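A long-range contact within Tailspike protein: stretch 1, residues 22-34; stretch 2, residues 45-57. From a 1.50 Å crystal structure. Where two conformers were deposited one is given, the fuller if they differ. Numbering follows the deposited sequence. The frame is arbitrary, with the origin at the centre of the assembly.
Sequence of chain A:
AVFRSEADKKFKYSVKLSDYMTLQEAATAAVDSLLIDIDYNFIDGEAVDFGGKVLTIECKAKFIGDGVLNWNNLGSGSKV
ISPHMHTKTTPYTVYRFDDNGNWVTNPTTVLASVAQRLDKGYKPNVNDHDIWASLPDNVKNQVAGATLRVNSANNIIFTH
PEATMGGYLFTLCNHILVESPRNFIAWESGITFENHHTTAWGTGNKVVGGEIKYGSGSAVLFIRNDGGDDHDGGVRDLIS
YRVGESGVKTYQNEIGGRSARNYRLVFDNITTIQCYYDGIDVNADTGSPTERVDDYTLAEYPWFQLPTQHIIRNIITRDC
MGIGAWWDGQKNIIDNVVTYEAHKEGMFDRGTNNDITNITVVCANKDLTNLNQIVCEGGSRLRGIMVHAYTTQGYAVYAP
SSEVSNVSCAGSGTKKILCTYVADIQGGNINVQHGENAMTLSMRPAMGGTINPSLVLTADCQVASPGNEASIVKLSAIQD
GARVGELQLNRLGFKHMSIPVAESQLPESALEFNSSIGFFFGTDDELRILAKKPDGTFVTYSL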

# COMPACT_ATOMS: atom_id res chain seq x y z
N THR A 22 18.60 18.60 -43.04
CA THR A 22 17.28 18.18 -42.53
C THR A 22 17.41 16.89 -41.74
O THR A 22 18.34 16.08 -41.95
CB THR A 22 16.24 17.94 -43.65
OG1 THR A 22 16.62 16.82 -44.44
CG2 THR A 22 16.07 19.18 -44.57
N LEU A 23 16.40 16.64 -40.90
CA LEU A 23 16.29 15.39 -40.19
C LEU A 23 16.07 14.20 -41.14
O LEU A 23 16.63 13.12 -40.92
CB LEU A 23 15.16 15.48 -39.16
CG LEU A 23 15.10 14.34 -38.15
CD1 LEU A 23 16.45 14.05 -37.45
CD2 LEU A 23 13.97 14.71 -37.12
N GLN A 24 15.33 14.41 -42.22
CA GLN A 24 15.16 13.36 -43.23
C GLN A 24 16.51 12.96 -43.85
O GLN A 24 16.81 11.76 -43.99
CB GLN A 24 14.19 13.77 -44.34
CG GLN A 24 14.07 12.70 -45.45
CD GLN A 24 13.39 11.45 -44.89
OE1 GLN A 24 12.20 11.47 -44.56
NE2 GLN A 24 14.17 10.38 -44.70
N GLU A 25 17.34 13.94 -44.19
CA GLU A 25 18.66 13.58 -44.77
C GLU A 25 19.49 12.74 -43.78
O GLU A 25 20.14 11.77 -44.17
CB GLU A 25 19.43 14.85 -45.13
CG GLU A 25 18.93 15.54 -46.39
CD GLU A 25 19.34 17.00 -46.50
OE1 GLU A 25 19.88 17.57 -45.53
OE2 GLU A 25 19.09 17.59 -47.57
N ALA A 26 19.42 13.09 -42.50
CA ALA A 26 20.13 12.34 -41.46
C ALA A 26 19.55 10.92 -41.31
O ALA A 26 20.29 9.94 -41.24
CB ALA A 26 20.09 13.11 -40.13
N ALA A 27 18.21 10.81 -41.32
CA ALA A 27 17.54 9.52 -41.21
C ALA A 27 17.88 8.62 -42.38
O ALA A 27 18.11 7.41 -42.18
CB ALA A 27 16.05 9.72 -41.15
N THR A 28 17.90 9.18 -43.60
CA THR A 28 18.27 8.42 -44.80
C THR A 28 19.68 7.85 -44.68
O THR A 28 19.91 6.65 -45.03
CB THR A 28 18.12 9.31 -46.06
OG1 THR A 28 16.73 9.59 -46.23
CG2 THR A 28 18.61 8.59 -47.33
N ALA A 29 20.62 8.64 -44.16
CA ALA A 29 22.01 8.22 -44.05
C ALA A 29 22.21 7.19 -42.92
O ALA A 29 23.14 6.41 -42.97
CB ALA A 29 22.88 9.43 -43.78
N ALA A 30 21.33 7.21 -41.91
CA ALA A 30 21.51 6.38 -40.71
C ALA A 30 21.45 4.90 -40.98
O ALA A 30 20.72 4.43 -41.86
CB ALA A 30 20.44 6.78 -39.65
N VAL A 31 22.26 4.14 -40.24
CA VAL A 31 22.29 2.68 -40.30
C VAL A 31 21.98 2.04 -38.95
O VAL A 31 21.17 1.10 -38.84
CB VAL A 31 23.68 2.18 -40.80
CG1 VAL A 31 23.75 0.67 -40.78
CG2 VAL A 31 23.94 2.73 -42.23
N ASP A 32 22.63 2.55 -37.92
CA ASP A 32 22.54 1.97 -36.56
C ASP A 32 22.10 3.11 -35.62
O ASP A 32 20.99 3.10 -35.10
CB ASP A 32 23.91 1.43 -36.20
CG ASP A 32 24.01 0.86 -34.78
OD1 ASP A 32 23.05 0.97 -33.99
OD2 ASP A 32 25.11 0.35 -34.44
N SER A 33 22.99 4.08 -35.40
CA SER A 33 22.67 5.20 -34.52
C SER A 33 22.52 6.53 -35.25
O SER A 33 23.12 6.75 -36.31
CB SER A 33 23.72 5.26 -33.43
OG SER A 33 23.67 4.06 -32.69
N LEU A 34 21.71 7.42 -34.67
CA LEU A 34 21.43 8.75 -35.20
C LEU A 34 21.57 9.69 -34.02
O LEU A 34 20.80 9.58 -33.05
CB LEU A 34 20.02 8.79 -35.83
CG LEU A 34 19.42 10.19 -36.08
CD1 LEU A 34 20.33 11.08 -36.92
CD2 LEU A 34 18.04 10.00 -36.71
N GLY A 45 4.06 19.96 -39.84
CA GLY A 45 3.70 19.00 -40.86
C GLY A 45 4.88 18.28 -41.46
O GLY A 45 4.70 17.41 -42.32
N GLU A 46 6.09 18.63 -41.03
CA GLU A 46 7.30 17.96 -41.50
C GLU A 46 7.20 16.46 -41.22
O GLU A 46 6.62 16.03 -40.22
CB GLU A 46 8.55 18.54 -40.76
CG GLU A 46 9.89 17.97 -41.29
CD GLU A 46 11.11 18.71 -40.80
OE1 GLU A 46 12.20 18.09 -40.79
OE2 GLU A 46 10.98 19.91 -40.45
N ALA A 47 7.77 15.66 -42.11
CA ALA A 47 7.76 14.22 -41.93
C ALA A 47 9.17 13.67 -42.11
O ALA A 47 9.98 14.18 -42.91
CB ALA A 47 6.81 13.58 -42.93
N VAL A 48 9.45 12.61 -41.36
CA VAL A 48 10.73 11.90 -41.42
C VAL A 48 10.42 10.43 -41.63
O VAL A 48 9.69 9.81 -40.81
CB VAL A 48 11.57 12.08 -40.14
CG1 VAL A 48 12.93 11.37 -40.28
CG2 VAL A 48 11.78 13.57 -39.88
N ASP A 49 10.94 9.88 -42.73
CA ASP A 49 10.76 8.48 -43.08
C ASP A 49 12.03 7.72 -42.69
O ASP A 49 13.09 7.96 -43.26
CB ASP A 49 10.53 8.38 -44.61
CG ASP A 49 10.44 6.94 -45.14
OD1 ASP A 49 10.49 5.96 -44.39
OD2 ASP A 49 10.29 6.80 -46.39
N PHE A 50 11.91 6.83 -41.70
CA PHE A 50 13.07 6.08 -41.17
C PHE A 50 13.34 4.77 -41.88
O PHE A 50 14.22 4.00 -41.46
CB PHE A 50 12.89 5.87 -39.63
CG PHE A 50 13.03 7.15 -38.84
CD1 PHE A 50 14.30 7.69 -38.56
CD2 PHE A 50 11.89 7.84 -38.39
CE1 PHE A 50 14.42 8.85 -37.81
CE2 PHE A 50 12.01 9.03 -37.66
CZ PHE A 50 13.26 9.51 -37.35
N GLY A 51 12.55 4.47 -42.91
CA GLY A 51 12.82 3.35 -43.81
C GLY A 51 12.77 1.96 -43.18
O GLY A 51 13.39 1.03 -43.70
N GLY A 52 12.04 1.82 -42.07
CA GLY A 52 11.95 0.56 -41.36
C GLY A 52 13.17 0.21 -40.56
O GLY A 52 13.27 -0.89 -40.04
N LYS A 53 14.12 1.14 -40.46
CA LYS A 53 15.39 0.83 -39.79
C LYS A 53 15.22 0.77 -38.27
O LYS A 53 14.40 1.50 -37.67
CB LYS A 53 16.42 1.90 -40.18
CG LYS A 53 16.77 1.76 -41.68
CD LYS A 53 17.88 2.65 -42.17
CE LYS A 53 17.43 4.03 -42.28
NZ LYS A 53 18.23 4.86 -43.26
N VAL A 54 16.01 -0.10 -37.66
CA VAL A 54 16.02 -0.30 -36.20
C VAL A 54 17.08 0.64 -35.63
O VAL A 54 18.28 0.29 -35.56
CB VAL A 54 16.24 -1.78 -35.81
CG1 VAL A 54 16.08 -1.94 -34.30
CG2 VAL A 54 15.27 -2.69 -36.58
N LEU A 55 16.66 1.85 -35.27
CA LEU A 55 17.62 2.90 -34.92
C LEU A 55 17.70 3.18 -33.45
O LEU A 55 16.74 3.00 -32.71
CB LEU A 55 17.27 4.20 -35.66
CG LEU A 55 17.32 4.12 -37.19
CD1 LEU A 55 16.88 5.44 -37.79
CD2 LEU A 55 18.73 3.72 -37.73
N THR A 56 18.90 3.59 -33.02
CA THR A 56 19.08 4.22 -31.73
C THR A 56 19.14 5.71 -31.98
O THR A 56 20.08 6.18 -32.64
CB THR A 56 20.40 3.75 -31.12
OG1 THR A 56 20.41 2.32 -31.07
CG2 THR A 56 20.58 4.32 -29.70
N ILE A 57 18.12 6.46 -31.54
CA ILE A 57 18.08 7.92 -31.79
C ILE A 57 18.51 8.62 -30.50
O ILE A 57 17.74 8.68 -29.51
CB ILE A 57 16.70 8.40 -32.28
CG1 ILE A 57 16.34 7.64 -33.56
CG2 ILE A 57 16.73 9.92 -32.51
CD1 ILE A 57 14.99 7.94 -34.15
O HOH W 1 12.92 16.13 -42.45
O HOH W 2 10.30 13.03 -45.65
O HOH W 3 20.39 -0.76 -36.86
O HOH W 4 23.04 1.52 -30.56

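The carboxamide of Gln24, on the helix 23-29, imitates a neighbouring strand: its OE1 accepts from Asp49 N (2.7 Å) and its NE2 donates to Asp49 O (3.0 Å), both nearly linear, so one side chain serves both backbone polar groups of a single residue. Glutamine suits the place because its amide offers an acceptor and a donor together; CA-to-CB points sideways, and after an extended chi1 (t) the bend at chi2 (p) helps bring the amide to Asp49. The helix runs almost parallel to the strand through Ala47 and Val48, 5° between axes, 7.6 Å apart at closest approach. At this interface, Ala27 CB meets Val48 CG1 at 3.6 Å and Phe50 CD1 at 3.7 Å, its small methyl allowing close approach, while Leu23 CD2 packs on Val48 CG2 (3.7 Å). At the end of the type I' turn from Phe50 to Lys53, the Lys53 side chain reaches to the C-terminal end of the helix, where NZ donates to Ala27 O (2.8 Å) and Ala30 O (2.9 Å); a long, charged amine suits these carbonyls. The two stretches then join as parallel strands: Thr56 N donates to Asp32 O (3.0 Å), and Leu34 N to Thr56 O (2.9 Å). Ser33 and Thr56 share one sheet face; buried Leu34 and Ile57 share the other, where Leu34 CD2 also touches the Phe50 ring edge at CE1 (4.0 Å). Water 3 bridges Val31 O and Val54 O. Together the stretches bury 743 Å².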